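Local coordinates for protein putative methyltransferase (Porphyromonas gingivalis, PDB 3LL7) that is of uncharacterised function but probably transfers methyl groups, and carries ferredoxin-like and THUMP-like regions alongside its putative methyltransferase part, at residues A[316-319]-A[325-328]; A[321-326]-A[393-398]. All blocks are in the same frame, centred on the assembly; numbering follows the deposited sequence.

Contact 1 of 2, residues A[316-319]-A[325-328]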
ATOM      1  N   LEU A 316      -8.414  19.221  18.430  1.00 10.71           N
ATOM      2  CA  LEU A 316      -8.394  20.118  17.272  1.00 11.62           C
ATOM      3  C   LEU A 316      -9.839  20.407  16.870  1.00 12.14           C
ATOM      4  O   LEU A 316     -10.745  19.711  17.313  1.00 11.96           O
ATOM      5  CB  LEU A 316      -7.615  19.460  16.101  1.00 11.58           C
ATOM      6  CG  LEU A 316      -6.237  18.850  16.347  1.00 12.46           C
ATOM      7  CD1 LEU A 316      -5.730  18.102  15.095  1.00 14.85           C
ATOM      8  CD2 LEU A 316      -5.205  19.888  16.777  1.00 13.33           C
ATOM      9  N   ARG A 317     -10.067  21.481  16.106  1.00 12.04           N
ATOM     10  CA  ARG A 317     -11.384  21.806  15.575  1.00 12.64           C
ATOM     11  C   ARG A 317     -11.382  21.425  14.099  1.00 13.09           C
ATOM     12  O   ARG A 317     -10.382  21.637  13.417  1.00 14.51           O
ATOM     13  CB  ARG A 317     -11.642  23.325  15.703  1.00 13.13           C
ATOM     14  CG  ARG A 317     -11.858  23.761  17.171  1.00 17.23           C
ATOM     15  CD  ARG A 317     -11.491  25.199  17.401  1.00 23.46           C
ATOM     16  NE  ARG A 317     -12.436  26.188  16.867  1.00 28.51           N
ATOM     17  CZ  ARG A 317     -13.709  26.357  17.258  1.00 31.46           C
ATOM     18  NH1 ARG A 317     -14.272  25.545  18.154  1.00 32.56           N
ATOM     19  NH2 ARG A 317     -14.436  27.339  16.726  1.00 30.71           N
ATOM     20  N   LYS A 318     -12.476  20.851  13.613  1.00 12.49           N
ATOM     21  CA  LYS A 318     -12.548  20.444  12.203  1.00 11.24           C
ATOM     22  C   LYS A 318     -13.320  21.531  11.466  1.00 10.00           C
ATOM     23  O   LYS A 318     -14.205  22.157  12.052  1.00  9.53           O
ATOM     24  CB  LYS A 318     -13.262  19.103  12.070  1.00 11.49           C
ATOM     25  CG  LYS A 318     -13.158  18.494  10.684  1.00 10.32           C
ATOM     26  CD  LYS A 318     -13.446  16.959  10.790  1.00 11.07           C
ATOM     27  CE  LYS A 318     -13.176  16.253   9.452  1.00 10.76           C
ATOM     28  NZ  LYS A 318     -14.245  16.491   8.482  1.00 10.16           N
ATOM     29  N   LEU A 319     -12.984  21.793  10.202  1.00  9.80           N
ATOM     30  CA  LEU A 319     -13.626  22.896   9.486  1.00 10.12           C
ATOM     31  C   LEU A 319     -15.104  22.653   9.152  1.00 10.09           C
ATOM     32  O   LEU A 319     -15.917  23.553   9.271  1.00  9.53           O
ATOM     33  CB  LEU A 319     -12.829  23.217   8.217  1.00 11.03           C
ATOM     34  CG  LEU A 319     -11.672  24.203   8.430  1.00 13.06           C
ATOM     35  CD1 LEU A 319     -10.782  23.971   9.620  1.00 14.39           C
ATOM     36  CD2 LEU A 319     -10.818  24.373   7.109  1.00 12.50           C
ATOM     37  N   LEU A 325      -9.938  18.828   7.112  1.00  8.87           N
ATOM     38  CA  LEU A 325      -8.870  19.664   7.616  1.00  8.22           C
ATOM     39  C   LEU A 325      -9.235  20.095   9.017  1.00  8.96           C
ATOM     40  O   LEU A 325     -10.418  20.219   9.366  1.00  9.52           O
ATOM     41  CB  LEU A 325      -8.756  20.980   6.790  1.00  9.58           C
ATOM     42  CG  LEU A 325      -8.278  20.841   5.358  1.00 11.05           C
ATOM     43  CD1 LEU A 325      -8.425  22.282   4.734  1.00 13.50           C
ATOM     44  CD2 LEU A 325      -6.795  20.389   5.343  1.00 11.80           C
ATOM     45  N   TYR A 326      -8.206  20.392   9.779  1.00  8.75           N
ATOM     46  CA  TYR A 326      -8.327  20.749  11.187  1.00 10.03           C
ATOM     47  C   TYR A 326      -7.585  22.031  11.457  1.00  9.62           C
ATOM     48  O   TYR A 326      -6.678  22.403  10.695  1.00  9.13           O
ATOM     49  CB  TYR A 326      -7.765  19.632  12.077  1.00  9.74           C
ATOM     50  CG  TYR A 326      -8.347  18.302  11.730  1.00 11.33           C
ATOM     51  CD1 TYR A 326      -9.547  17.855  12.312  1.00 13.58           C
ATOM     52  CD2 TYR A 326      -7.727  17.506  10.777  1.00 12.23           C
ATOM     53  CE1 TYR A 326     -10.091  16.603  11.966  1.00 13.00           C
ATOM     54  CE2 TYR A 326      -8.257  16.266  10.416  1.00 14.07           C
ATOM     55  CZ  TYR A 326      -9.429  15.829  11.002  1.00 13.41           C
ATOM     56  OH  TYR A 326      -9.940  14.606  10.646  1.00 13.56           O
ATOM     57  N   THR A 327      -7.916  22.661  12.589  1.00  9.20           N
ATOM     58  CA  THR A 327      -7.232  23.877  12.990  1.00  8.47           C
ATOM     59  C   THR A 327      -7.165  23.980  14.527  1.00  9.98           C
ATOM     60  O   THR A 327      -8.004  23.412  15.232  1.00  9.86           O
ATOM     61  CB  THR A 327      -7.904  25.137  12.364  1.00  8.98           C
ATOM     62  OG1 THR A 327      -7.042  26.263  12.542  1.00  8.09           O
ATOM     63  CG2 THR A 327      -9.258  25.434  13.009  1.00  7.75           C
ATOM     64  N   SER A 328      -6.179  24.706  15.027  1.00 10.30           N
ATOM     65  CA  SER A 328      -6.069  24.942  16.475  1.00 12.56           C
ATOM     66  C   SER A 328      -5.156  26.115  16.719  1.00 12.71           C
ATOM     67  O   SER A 328      -4.327  26.453  15.873  1.00 12.80           O
ATOM     68  CB  SER A 328      -5.514  23.693  17.179  1.00 12.93           C
ATOM     69  OG  SER A 328      -4.126  23.551  16.886  1.00 17.21           O
TER

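Contact 2 of 2, residues A[321-326]-A[393-398]. With FMT (formic acid), chain J.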
ATOM      1  N   PRO A 321     -17.960  18.942   8.266  1.00  9.01           N
ATOM      2  CA  PRO A 321     -17.999  17.460   8.166  1.00  9.09           C
ATOM      3  C   PRO A 321     -17.396  16.918   6.888  1.00  9.82           C
ATOM      4  O   PRO A 321     -16.831  15.812   6.894  1.00  9.03           O
ATOM      5  CB  PRO A 321     -19.499  17.129   8.180  1.00  9.22           C
ATOM      6  CG  PRO A 321     -20.146  18.299   8.934  1.00 10.08           C
ATOM      7  CD  PRO A 321     -19.278  19.524   8.590  1.00  9.83           C
ATOM      8  N   ASN A 322     -17.546  17.666   5.784  1.00  9.91           N
ATOM      9  CA  ASN A 322     -16.930  17.244   4.499  1.00  9.83           C
ATOM     10  C   ASN A 322     -15.557  17.908   4.162  1.00  8.09           C
ATOM     11  O   ASN A 322     -14.954  17.564   3.126  1.00  7.58           O
ATOM     12  CB  ASN A 322     -17.910  17.454   3.362  1.00  9.71           C
ATOM     13  CG  ASN A 322     -19.203  16.607   3.548  1.00 12.44           C
ATOM     14  OD1 ASN A 322     -19.144  15.490   4.050  1.00 13.91           O
ATOM     15  ND2 ASN A 322     -20.330  17.145   3.163  1.00 15.05           N
ATOM     16  N   SER A 323     -15.077  18.831   5.003  1.00  8.57           N
ATOM     17  CA  SER A 323     -13.724  19.385   4.837  1.00  7.93           C
ATOM     18  C   SER A 323     -12.764  18.662   5.783  1.00  9.01           C
ATOM     19  O   SER A 323     -12.780  18.877   7.002  1.00  9.06           O
ATOM     20  CB  SER A 323     -13.679  20.905   5.135  1.00  7.30           C
ATOM     21  OG  SER A 323     -14.647  21.593   4.377  1.00  6.97           O
ATOM     22  N   HIS A 324     -11.920  17.801   5.228  1.00  8.75           N
ATOM     23  CA  HIS A 324     -11.080  16.997   6.082  1.00  8.89           C
ATOM     24  C   HIS A 324      -9.779  17.740   6.357  1.00  8.18           C
ATOM     25  O   HIS A 324      -8.709  17.383   5.854  1.00  8.86           O
ATOM     26  CB  HIS A 324     -10.909  15.603   5.495  1.00  9.06           C
ATOM     27  CG  HIS A 324     -12.221  14.913   5.230  1.00  8.92           C
ATOM     28  ND1 HIS A 324     -13.308  15.054   6.070  1.00 10.39           N
ATOM     29  CD2 HIS A 324     -12.623  14.081   4.235  1.00  9.93           C
ATOM     30  CE1 HIS A 324     -14.312  14.331   5.610  1.00  8.60           C
ATOM     31  NE2 HIS A 324     -13.919  13.727   4.500  1.00 10.08           N
ATOM     32  N   LEU A 325      -9.938  18.828   7.112  1.00  8.87           N
ATOM     33  CA  LEU A 325      -8.870  19.664   7.616  1.00  8.22           C
ATOM     34  C   LEU A 325      -9.235  20.095   9.017  1.00  8.96           C
ATOM     35  O   LEU A 325     -10.418  20.219   9.366  1.00  9.52           O
ATOM     36  CB  LEU A 325      -8.756  20.980   6.790  1.00  9.58           C
ATOM     37  CG  LEU A 325      -8.278  20.841   5.358  1.00 11.05           C
ATOM     38  CD1 LEU A 325      -8.425  22.282   4.734  1.00 13.50           C
ATOM     39  CD2 LEU A 325      -6.795  20.389   5.343  1.00 11.80           C
ATOM     40  N   TYR A 326      -8.206  20.392   9.779  1.00  8.75           N
ATOM     41  CA  TYR A 326      -8.327  20.749  11.187  1.00 10.03           C
ATOM     42  C   TYR A 326      -7.585  22.031  11.457  1.00  9.62           C
ATOM     43  O   TYR A 326      -6.678  22.403  10.695  1.00  9.13           O
ATOM     44  CB  TYR A 326      -7.765  19.632  12.077  1.00  9.74           C
ATOM     45  CG  TYR A 326      -8.347  18.302  11.730  1.00 11.33           C
ATOM     46  CD1 TYR A 326      -9.547  17.855  12.312  1.00 13.58           C
ATOM     47  CD2 TYR A 326      -7.727  17.506  10.777  1.00 12.23           C
ATOM     48  CE1 TYR A 326     -10.091  16.603  11.966  1.00 13.00           C
ATOM     49  CE2 TYR A 326      -8.257  16.266  10.416  1.00 14.07           C
ATOM     50  CZ  TYR A 326      -9.429  15.829  11.002  1.00 13.41           C
ATOM     51  OH  TYR A 326      -9.940  14.606  10.646  1.00 13.56           O
ATOM     52  N   GLY A 393      -7.918  25.346  -0.967  1.00  9.09           N
ATOM     53  CA  GLY A 393      -9.350  25.697  -1.107  1.00  8.94           C
ATOM     54  C   GLY A 393     -10.147  24.778  -0.194  1.00  9.67           C
ATOM     55  O   GLY A 393      -9.951  23.578  -0.228  1.00 11.28           O
ATOM     56  N   THR A 394     -11.055  25.339   0.593  1.00  9.19           N
ATOM     57  CA  THR A 394     -11.827  24.544   1.540  1.00  8.69           C
ATOM     58  C   THR A 394     -13.105  25.284   1.911  1.00  8.55           C
ATOM     59  O   THR A 394     -13.369  26.367   1.361  1.00  8.67           O
ATOM     60  CB  THR A 394     -10.954  24.150   2.773  1.00  8.20           C
ATOM     61  OG1 THR A 394     -11.619  23.135   3.561  1.00  9.51           O
ATOM     62  CG2 THR A 394     -10.619  25.357   3.630  1.00 10.54           C
ATOM     63  N   THR A 395     -13.873  24.675   2.820  1.00  7.21           N
ATOM     64  CA  THR A 395     -15.179  25.174   3.240  1.00  7.91           C
ATOM     65  C   THR A 395     -15.238  25.158   4.751  1.00  7.81           C
ATOM     66  O   THR A 395     -14.912  24.125   5.393  1.00  8.22           O
ATOM     67  CB  THR A 395     -16.295  24.286   2.685  1.00  8.26           C
ATOM     68  OG1 THR A 395     -16.156  24.190   1.263  1.00  9.36           O
ATOM     69  CG2 THR A 395     -17.693  24.875   3.027  1.00  8.73           C
HETATM   70  N   MSE A 396     -15.663  26.296   5.327  1.00  6.68           N
HETATM   71  CA  MSE A 396     -15.790  26.440   6.775  1.00  6.60           C
HETATM   72  C   MSE A 396     -17.159  25.878   7.219  1.00  7.19           C
HETATM   73  O   MSE A 396     -17.985  25.533   6.377  1.00  7.40           O
HETATM   74  CB  MSE A 396     -15.659  27.931   7.192  1.00  6.77           C
HETATM   75  CG  MSE A 396     -14.400  28.615   6.647  1.00  9.32           C
HETATM   76 SE   MSE A 396     -12.774  27.684   7.152  0.75  8.35          SE
HETATM   77  CE  MSE A 396     -12.778  28.011   9.047  1.00 10.72           C
ATOM     78  N   ALA A 397     -17.396  25.826   8.533  1.00  6.61           N
ATOM     79  CA  ALA A 397     -18.532  25.090   9.078  1.00  7.44           C
ATOM     80  C   ALA A 397     -19.871  25.647   8.613  1.00  8.29           C
ATOM     81  O   ALA A 397     -20.847  24.902   8.522  1.00  9.09           O
ATOM     82  CB  ALA A 397     -18.468  25.090  10.602  1.00  6.88           C
ATOM     83  N   ASP A 398     -19.916  26.962   8.351  1.00  8.47           N
ATOM     84  CA  ASP A 398     -21.158  27.614   7.880  1.00  8.92           C
ATOM     85  C   ASP A 398     -21.359  27.570   6.364  1.00  8.98           C
ATOM     86  O   ASP A 398     -22.254  28.235   5.843  1.00  9.29           O
ATOM     87  CB  ASP A 398     -21.216  29.076   8.372  1.00  8.62           C
ATOM     88  CG  ASP A 398     -20.000  29.912   7.930  1.00  9.52           C
ATOM     89  OD1 ASP A 398     -19.096  29.428   7.207  1.00  9.75           O
ATOM     90  OD2 ASP A 398     -19.944  31.100   8.319  1.00 13.81           O
TER
HETATM   91  C   FMT J 510     -20.496  20.893   1.637  1.00 38.69           C
HETATM   92  O1  FMT J 510     -19.759  21.882   1.632  1.00 38.13           O
HETATM   93  O2  FMT J 510     -20.101  19.728   1.531  1.00 38.81           O

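Contact 1 of 2, residues A[316-319]-A[325-328]
Arg317 O takes the N-H of Thr327 at 2.8 Å and, more weakly, a bent C-H...O contact from Tyr326, CA to Arg317 O 3.2 Å. In return Arg317 N reaches Thr327 O at 3.0 Å, nearly straight at 170°, which makes Arg317 and Thr327 the antiparallel hydrogen-bonded pair of a beta hairpin. Lys318 and Tyr326 form the next, non-hydrogen-bonded pair. On their shared face the lysine methylenes run obliquely past the phenol ring, Lys318 CD lying 3.6 Å from Tyr326 CE1. The lysine chain stays extended from CG anti to the backbone N (chi1 -170°) until it bends at its last torsion (-76°). NZ then bonds to His320 O and probably to Ser323 O and His324 ND1, while Tyr326 OH bonds to Phe307 O. Where the chain turns a corner, Leu319 N still reaches Leu325 O (3.1 Å). Leu319 then divides its branches, CD1 to Thr327 CG2 and CD2 to Leu325 CD1, each 4.0 Å away. Thr327 OG1 bonds to Tyr293 O and Asp291 N. The hairpin thus pairs its backbones while burying polar side-chain ends that have partners of their own; the ammonium, with three acceptors near it, is probably held in its charged form.

Contact 2 of 2, residues A[321-326]-A[393-398]
The carbonyl group of Thr395 is met in its own plane by Ser323 OG, which donates to a lone pair of Thr395 O at 2.7 Å, with a C=O...OG angle of 126°. Another flat group, the His324 ring, has Asn322 O 4.1 Å above its plane, over the centre, and also stacks with the ring of Phe307. An inverse gamma turn centred on His324 is closed by a weak bond from Leu325 N to Ser323 O. The carboxamide of Asn322 gives ND2 to O2 of a formic acid (3.1 Å), probably from the crystallisation liquor; Asn369 ND2 also bonds this molecule, and its O1 lies 3.9 Å from Thr395 CG2. Across the contact, Thr394 OG1 touches two side chains, Ser323 CB at 3.4 Å and Leu325 CD1 at 3.5 Å. Its hydroxyl is turned anti to the backbone N (chi1 -168°) and bonds to Arg368 O. Asn369 ND2 is a second partner of Ser323 OG, and Asn369 O is a partner of Thr395 OG1. Strands 323-326 and 393-395 run almost perpendicular, 98° apart, consistent with strong coiling of the one sheet they share. Strands 293-297, 337-347 and 401-408 separate them in its order, while Leu319 of strand 317-320 packs on Thr394.

Followed from the N terminus, the chain leaves helix 307-314, runs through strand 317-320 and turns back at once, so contact 1 closes a hairpin with five residues between its segments. Contact 2 starts inside that turn and closes a far longer loop, through strands 337-347 and 364-368 and helix 374-381, before strand 389-395 arrives. The two spans therefore overlap rather than nest, sharing Leu325 and Tyr326. Contact 1 stays within the ferredoxin-like region; contact 2 ties it to the THUMP-like one. They also touch directly: Leu319 CD2 packs 3.6 Å from Thr394 CG2, setting the corner of the hairpin's edge strand against strand 389-395.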